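PDB 4Z5H: antitoxin HipB from Escherichia coli, which neutralizes the toxin HipA and, as a homodimer, binds and bends operator DNA to repress transcription of the hipBA operon. Local coordinates for the interface of chains A and B. Numbering follows the deposited sequence. Chains: chain A/B, Antitoxin HipB.

Contact 1: the interface of chains A and B. Residues chain A 4-6, 69-71; chain B 56, 64-66.
B:Ser65 N, a backbone amide, gives a nearly straight hydrogen bond to the carbonyl A:Cys69 O at 2.7 Å (175° at H), and B:Ser65 O accepts the amide A:Cys69 N in return. Strands 64-70 of the two chains thus pair antiparallel. On the same strand of chain B, B:Met66 O takes the amide of A:Ile5, 2.8 Å from N to O, which adds the N-terminal segment of chain A to the sheet.

B:Ser65 lies between these two pieces of chain A. Its OG stands anti to the backbone N (chi1 178°) and donates a hydrogen bond to A:Ile5 O at 3.0 Å, from above the plane of that carbonyl. The same hydroxyl sits over one face of the A:Tyr6 ring, off-centre toward the rim, 3.6 Å from CE2. A:Tyr6 is steadied in turn by its phenol OH, which donates to A:Ala71 O at 2.9 Å and ties the N-terminal arm to the chain's own C-terminal end. A:Cys69 SG packs beside B:Ser65 CB at 3.8 Å.

Farther along, A:Ile5 CG2 rests against the tip of B:Phe56, 3.8 Å from CZ. A water at the edge of that ring bridges the backbone oxygens A:Tyr6 O and B:Phe56 O. Strand pairing and the added arm together make an intermolecular sheet that helps hold the HipB homodimer together.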
ATOM      1  N   LYS A   4     -10.833   6.408   3.959  1.00 14.81           N
ATOM      2  CA  LYS A   4     -10.505   5.028   3.698  1.00 15.15           C
ATOM      3  C   LYS A   4     -10.325   4.777   2.196  1.00 17.14           C
ATOM      4  O   LYS A   4     -11.068   5.290   1.378  1.00 11.43           O
ATOM      5  CB  LYS A   4     -11.557   4.105   4.283  1.00 14.12           C
ATOM      6  CG  LYS A   4     -11.573   4.104   5.795  1.00 18.03           C
ATOM      7  CD  LYS A   4     -12.729   3.325   6.346  1.00 17.00           C
ATOM      8  CE  LYS A   4     -12.694   3.275   7.848  1.00 23.67           C
ATOM      9  NZ  LYS A   4     -13.731   2.359   8.346  1.00 26.66           N
ATOM     10  N   ILE A   5      -9.312   3.994   1.889  1.00 11.12           N
ATOM     11  CA  ILE A   5      -8.912   3.630   0.545  1.00 12.47           C
ATOM     12  C   ILE A   5      -8.974   2.111   0.355  1.00 12.86           C
ATOM     13  O   ILE A   5      -8.541   1.367   1.213  1.00 12.27           O
ATOM     14  CB  ILE A   5      -7.510   4.198   0.239  1.00 11.86           C
ATOM     15  CG1 ILE A   5      -7.593   5.725   0.273  1.00 12.48           C
ATOM     16  CG2 ILE A   5      -6.936   3.646  -1.060  1.00  8.01           C
ATOM     17  CD1 ILE A   5      -6.289   6.436   0.383  1.00 16.08           C
ATOM     18  N   TYR A   6      -9.568   1.687  -0.751  1.00  9.44           N
ATOM     19  CA  TYR A   6      -9.841   0.297  -1.034  1.00 10.49           C
ATOM     20  C   TYR A   6      -9.209  -0.293  -2.297  1.00 12.16           C
ATOM     21  O   TYR A   6      -9.376  -1.440  -2.570  1.00 11.16           O
ATOM     22  CB  TYR A   6     -11.347   0.063  -1.059  1.00 12.31           C
ATOM     23  CG  TYR A   6     -12.054   0.453   0.210  1.00 14.54           C
ATOM     24  CD1 TYR A   6     -12.426   1.759   0.445  1.00 14.18           C
ATOM     25  CD2 TYR A   6     -12.341  -0.484   1.176  1.00 13.17           C
ATOM     26  CE1 TYR A   6     -13.075   2.111   1.594  1.00 13.12           C
ATOM     27  CE2 TYR A   6     -12.977  -0.138   2.332  1.00 13.64           C
ATOM     28  CZ  TYR A   6     -13.345   1.164   2.534  1.00 15.56           C
ATOM     29  OH  TYR A   6     -13.961   1.519   3.674  1.00 17.51           O
ATOM     30  N   CYS A  69      -6.817   0.088   8.951  1.00 15.44           N
ATOM     31  CA  CYS A  69      -8.046   0.331   9.657  1.00 19.58           C
ATOM     32  C   CYS A  69      -9.085  -0.699   9.259  1.00 21.92           C
ATOM     33  O   CYS A  69      -8.896  -1.450   8.333  1.00 15.81           O
ATOM     34  CB  CYS A  69      -8.581   1.732   9.401  1.00 24.54           C
ATOM     35  SG  CYS A  69      -8.910   2.086   7.689  1.00 24.26           S
ATOM     36  N   ASP A  70     -10.202  -0.684   9.965  1.00 24.55           N
ATOM     37  CA  ASP A  70     -11.294  -1.569   9.650  1.00 25.21           C
ATOM     38  C   ASP A  70     -11.927  -1.196   8.326  1.00 25.01           C
ATOM     39  O   ASP A  70     -12.053  -0.049   7.987  1.00 23.51           O
ATOM     40  CB  ASP A  70     -12.311  -1.582  10.770  1.00 34.81           C
ATOM     41  CG  ASP A  70     -11.718  -2.059  12.073  1.00 35.43           C
ATOM     42  OD1 ASP A  70     -10.826  -2.918  12.064  1.00 38.10           O
ATOM     43  OD2 ASP A  70     -12.126  -1.551  13.110  1.00 51.34           O
ATOM     44  N   ALA A  71     -12.302  -2.206   7.575  1.00 21.37           N
ATOM     45  CA  ALA A  71     -12.959  -2.036   6.299  1.00 24.92           C
ATOM     46  C   ALA A  71     -14.331  -1.329   6.426  1.00 31.64           C
ATOM     47  O   ALA A  71     -14.754  -0.586   5.540  1.00 22.56           O
ATOM     48  CB  ALA A  71     -13.090  -3.371   5.603  1.00 21.64           C
TER
ATOM     49  N   PHE B  56      -4.106  -4.819  -1.885  1.00  8.51           N
ATOM     50  CA  PHE B  56      -5.498  -4.473  -1.652  1.00  9.11           C
ATOM     51  C   PHE B  56      -6.434  -5.673  -1.505  1.00  9.34           C
ATOM     52  O   PHE B  56      -7.332  -5.644  -0.727  1.00 10.25           O
ATOM     53  CB  PHE B  56      -6.017  -3.401  -2.611  1.00 10.30           C
ATOM     54  CG  PHE B  56      -5.595  -2.015  -2.230  1.00 10.61           C
ATOM     55  CD1 PHE B  56      -6.248  -1.326  -1.229  1.00  8.55           C
ATOM     56  CD2 PHE B  56      -4.511  -1.422  -2.835  1.00 11.01           C
ATOM     57  CE1 PHE B  56      -5.840  -0.067  -0.855  1.00  9.55           C
ATOM     58  CE2 PHE B  56      -4.097  -0.158  -2.471  1.00  9.08           C
ATOM     59  CZ  PHE B  56      -4.752   0.519  -1.478  1.00  9.47           C
ATOM     60  N   LEU B  64      -9.984  -5.353   6.324  1.00 13.64           N
ATOM     61  CA  LEU B  64      -9.279  -4.118   6.542  1.00 13.34           C
ATOM     62  C   LEU B  64      -9.352  -3.189   5.342  1.00 14.78           C
ATOM     63  O   LEU B  64      -9.554  -3.609   4.233  1.00 12.71           O
ATOM     64  CB  LEU B  64      -7.806  -4.374   6.828  1.00 13.51           C
ATOM     65  CG  LEU B  64      -7.393  -5.193   8.045  1.00 14.73           C
ATOM     66  CD1 LEU B  64      -5.914  -5.484   7.993  1.00 11.68           C
ATOM     67  CD2 LEU B  64      -7.765  -4.477   9.313  1.00 12.99           C
ATOM     68  N   SER B  65      -9.106  -1.932   5.634  1.00 12.97           N
ATOM     69  CA  SER B  65      -8.930  -0.858   4.700  1.00 15.99           C
ATOM     70  C   SER B  65      -7.651  -0.149   5.156  1.00 14.98           C
ATOM     71  O   SER B  65      -7.012  -0.585   6.088  1.00 15.10           O
ATOM     72  CB  SER B  65     -10.129   0.087   4.736  1.00 16.49           C
ATOM     73  OG  SER B  65      -9.966   1.166   3.869  1.00 19.86           O
ATOM     74  N   MET B  66      -7.292   0.932   4.486  1.00 12.17           N
ATOM     75  CA  MET B  66      -6.167   1.756   4.874  1.00 13.70           C
ATOM     76  C   MET B  66      -6.467   3.224   4.635  1.00 15.21           C
ATOM     77  O   MET B  66      -7.314   3.531   3.843  1.00 13.57           O
ATOM     78  CB  MET B  66      -4.943   1.384   4.065  1.00 13.92           C
ATOM     79  CG  MET B  66      -5.144   1.560   2.572  1.00 17.83           C
ATOM     80  SD  MET B  66      -3.751   2.309   1.762  1.00 23.42           S
ATOM     81  CE  MET B  66      -3.702   3.903   2.485  1.00 17.31           C
TER
HETATM   82  O   HOH W   1      -9.242  -3.444  -0.443  1.00 12.60           O

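Contact 2: the interface of chains A and B. Residues chain A 11, 43, 47, 50, 52, 55; chain B 52, 56.
Helix 52-61, which follows the helix-turn-helix motif of this Cro/C1-type fold, presents its first residue, B:Leu52, to a hydrophobic pocket of the other subunit. The pocket is built by A:Phe43 of helix 37-45, the 47-50 stretch and A:Phe55, and A:Leu11 of helix 8-21 borders it where B:Phe56 comes in.

The backbone amide B:Leu52 N donates to A:Thr50 O at 2.9 Å, nearly in line with the carbonyl bond but bent at the hydrogen (134°). This bond fixes the start of the helix against the 47-50 stretch of chain A. With CG anti to its own carbonyl carbon (chi1 -75°), the B:Leu52 side chain lies alongside A:Thr50, pointing the same way, and its two methyls part. CD1 meets the edge of the A:Phe43 ring, in plane, 3.7 Å from CE1, and also packs 3.8 Å from A:Thr50 CB. A:Pro47 O borders this branch. CD2 turns toward A:Phe55, 3.9 Å from its CB, and toward the symmetry-equivalent leucine, where A:Leu52 CD2 and B:Leu52 CD2 meet methyl to methyl at 3.9 Å.

One turn further along the helix, B:Phe56 offers its ring edge to A:Leu11, whose CD2 lies in the ring plane 3.7 Å from CE2. The same methyl sits 3.7 Å above one face of the A:Phe55 ring, toward its rim, so A:Leu11 joins the partner's aromatic side chain to the core of its own subunit. Repeated by the two-fold, this insertion of a leucine into each partner couples the helical bodies of the dimer and probably helps set the relative placement of the two DNA-binding motifs.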
ATOM      1  N   LEU A  11      -5.969   4.765  -4.282  1.00  9.06           N
ATOM      2  CA  LEU A  11      -4.740   5.139  -3.628  1.00  8.88           C
ATOM      3  C   LEU A  11      -3.933   6.136  -4.459  1.00  9.56           C
ATOM      4  O   LEU A  11      -3.479   7.128  -3.944  1.00  9.08           O
ATOM      5  CB  LEU A  11      -3.898   3.904  -3.347  1.00  7.17           C
ATOM      6  CG  LEU A  11      -2.539   4.106  -2.691  1.00 10.38           C
ATOM      7  CD1 LEU A  11      -2.582   4.964  -1.447  1.00 13.35           C
ATOM      8  CD2 LEU A  11      -1.841   2.780  -2.451  1.00  9.25           C
ATOM      9  N   PHE A  43       2.804   5.076 -11.595  1.00 11.08           N
ATOM     10  CA  PHE A  43       2.043   4.862 -10.382  1.00 11.82           C
ATOM     11  C   PHE A  43       0.720   5.628 -10.415  1.00 12.61           C
ATOM     12  O   PHE A  43      -0.301   5.072 -10.135  1.00 12.51           O
ATOM     13  CB  PHE A  43       2.847   5.278  -9.141  1.00 10.25           C
ATOM     14  CG  PHE A  43       2.016   5.450  -7.890  1.00 12.74           C
ATOM     15  CD1 PHE A  43       1.437   4.366  -7.269  1.00 14.24           C
ATOM     16  CD2 PHE A  43       1.775   6.699  -7.375  1.00 11.22           C
ATOM     17  CE1 PHE A  43       0.666   4.536  -6.133  1.00 17.76           C
ATOM     18  CE2 PHE A  43       1.020   6.877  -6.240  1.00 12.08           C
ATOM     19  CZ  PHE A  43       0.462   5.797  -5.615  1.00 12.05           C
ATOM     20  N   PRO A  47      -1.597   2.225 -11.494  1.00 13.65           N
ATOM     21  CA  PRO A  47      -1.109   1.774 -10.179  1.00 13.05           C
ATOM     22  C   PRO A  47      -1.168   0.269  -9.841  1.00 13.75           C
ATOM     23  O   PRO A  47      -0.488  -0.160  -8.944  1.00 13.87           O
ATOM     24  CB  PRO A  47      -1.971   2.549  -9.202  1.00 11.53           C
ATOM     25  CG  PRO A  47      -3.222   2.774  -9.927  1.00 12.54           C
ATOM     26  CD  PRO A  47      -2.838   2.991 -11.353  1.00 12.17           C
ATOM     27  N   THR A  50       2.075  -1.692  -9.686  1.00 14.45           N
ATOM     28  CA  THR A  50       3.102  -0.967  -8.970  1.00 12.86           C
ATOM     29  C   THR A  50       3.535  -1.725  -7.696  1.00 12.68           C
ATOM     30  O   THR A  50       2.731  -2.284  -7.011  1.00 11.45           O
ATOM     31  CB  THR A  50       2.590   0.434  -8.593  1.00 13.05           C
ATOM     32  OG1 THR A  50       2.391   1.193  -9.777  1.00 18.96           O
ATOM     33  CG2 THR A  50       3.578   1.158  -7.728  1.00 12.49           C
ATOM     34  N   LEU A  52       5.143  -2.438  -3.861  1.00  9.41           N
ATOM     35  CA  LEU A  52       4.977  -1.887  -2.540  1.00 11.06           C
ATOM     36  C   LEU A  52       6.138  -0.920  -2.252  1.00 11.05           C
ATOM     37  O   LEU A  52       5.932   0.093  -1.648  1.00 10.43           O
ATOM     38  CB  LEU A  52       4.879  -2.979  -1.480  1.00  9.87           C
ATOM     39  CG  LEU A  52       3.573  -3.764  -1.398  1.00 11.41           C
ATOM     40  CD1 LEU A  52       3.515  -4.723  -0.244  1.00  9.88           C
ATOM     41  CD2 LEU A  52       2.375  -2.840  -1.368  1.00 12.89           C
ATOM     42  N   PHE A  55       5.523   2.363  -3.831  1.00 10.34           N
ATOM     43  CA  PHE A  55       4.481   3.051  -3.104  1.00 10.38           C
ATOM     44  C   PHE A  55       5.040   3.718  -1.842  1.00 12.65           C
ATOM     45  O   PHE A  55       4.830   4.886  -1.648  1.00  8.82           O
ATOM     46  CB  PHE A  55       3.383   2.048  -2.743  1.00  7.51           C
ATOM     47  CG  PHE A  55       2.487   2.472  -1.611  1.00 10.88           C
ATOM     48  CD1 PHE A  55       1.870   3.704  -1.605  1.00 10.65           C
ATOM     49  CD2 PHE A  55       2.265   1.625  -0.551  1.00 13.59           C
ATOM     50  CE1 PHE A  55       1.047   4.076  -0.575  1.00 11.16           C
ATOM     51  CE2 PHE A  55       1.439   1.989   0.494  1.00 15.61           C
ATOM     52  CZ  PHE A  55       0.830   3.219   0.479  1.00 12.90           C
TER
ATOM     53  N   LEU B  52       0.471  -3.630  -5.823  1.00  9.41           N
ATOM     54  CA  LEU B  52      -0.545  -2.903  -5.105  1.00 11.06           C
ATOM     55  C   LEU B  52      -1.854  -3.710  -5.137  1.00 11.05           C
ATOM     56  O   LEU B  52      -2.559  -3.738  -4.170  1.00 10.43           O
ATOM     57  CB  LEU B  52      -0.737  -1.497  -5.665  1.00  9.87           C
ATOM     58  CG  LEU B  52       0.336  -0.460  -5.344  1.00 11.41           C
ATOM     59  CD1 LEU B  52       0.000   0.924  -5.819  1.00  9.88           C
ATOM     60  CD2 LEU B  52       0.660  -0.440  -3.866  1.00 12.89           C
ATOM     61  N   PHE B  56      -4.106  -4.819  -1.885  1.00  8.51           N
ATOM     62  CA  PHE B  56      -5.498  -4.473  -1.652  1.00  9.11           C
ATOM     63  C   PHE B  56      -6.434  -5.673  -1.505  1.00  9.34           C
ATOM     64  O   PHE B  56      -7.332  -5.644  -0.727  1.00 10.25           O
ATOM     65  CB  PHE B  56      -6.017  -3.401  -2.611  1.00 10.30           C
ATOM     66  CG  PHE B  56      -5.595  -2.015  -2.230  1.00 10.61           C
ATOM     67  CD1 PHE B  56      -6.248  -1.326  -1.229  1.00  8.55           C
ATOM     68  CD2 PHE B  56      -4.511  -1.422  -2.835  1.00 11.01           C
ATOM     69  CE1 PHE B  56      -5.840  -0.067  -0.855  1.00  9.55           C
ATOM     70  CE2 PHE B  56      -4.097  -0.158  -2.471  1.00  9.08           C
ATOM     71  CZ  PHE B  56      -4.752   0.519  -1.478  1.00  9.47           C
TER

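Contact 1 and contact 2 lie about 14 Å apart, measured between the centres of their C-alpha atoms, and share B:Phe56 of helix 52-61. Contact 1 joins the strands and N-terminal arms, whereas contact 2 joins the helical bodies near the two-fold axis. B:Phe56 spans the two, meeting the arm in one and helix 8-21 in the other. Each has a twin with the chains exchanged, so a layer rich in backbone hydrogen bonds and a mostly apolar helical layer close the homodimer together. Such a two-level junction would be expected to keep both DNA-binding motifs in a defined relation when the operator is bound.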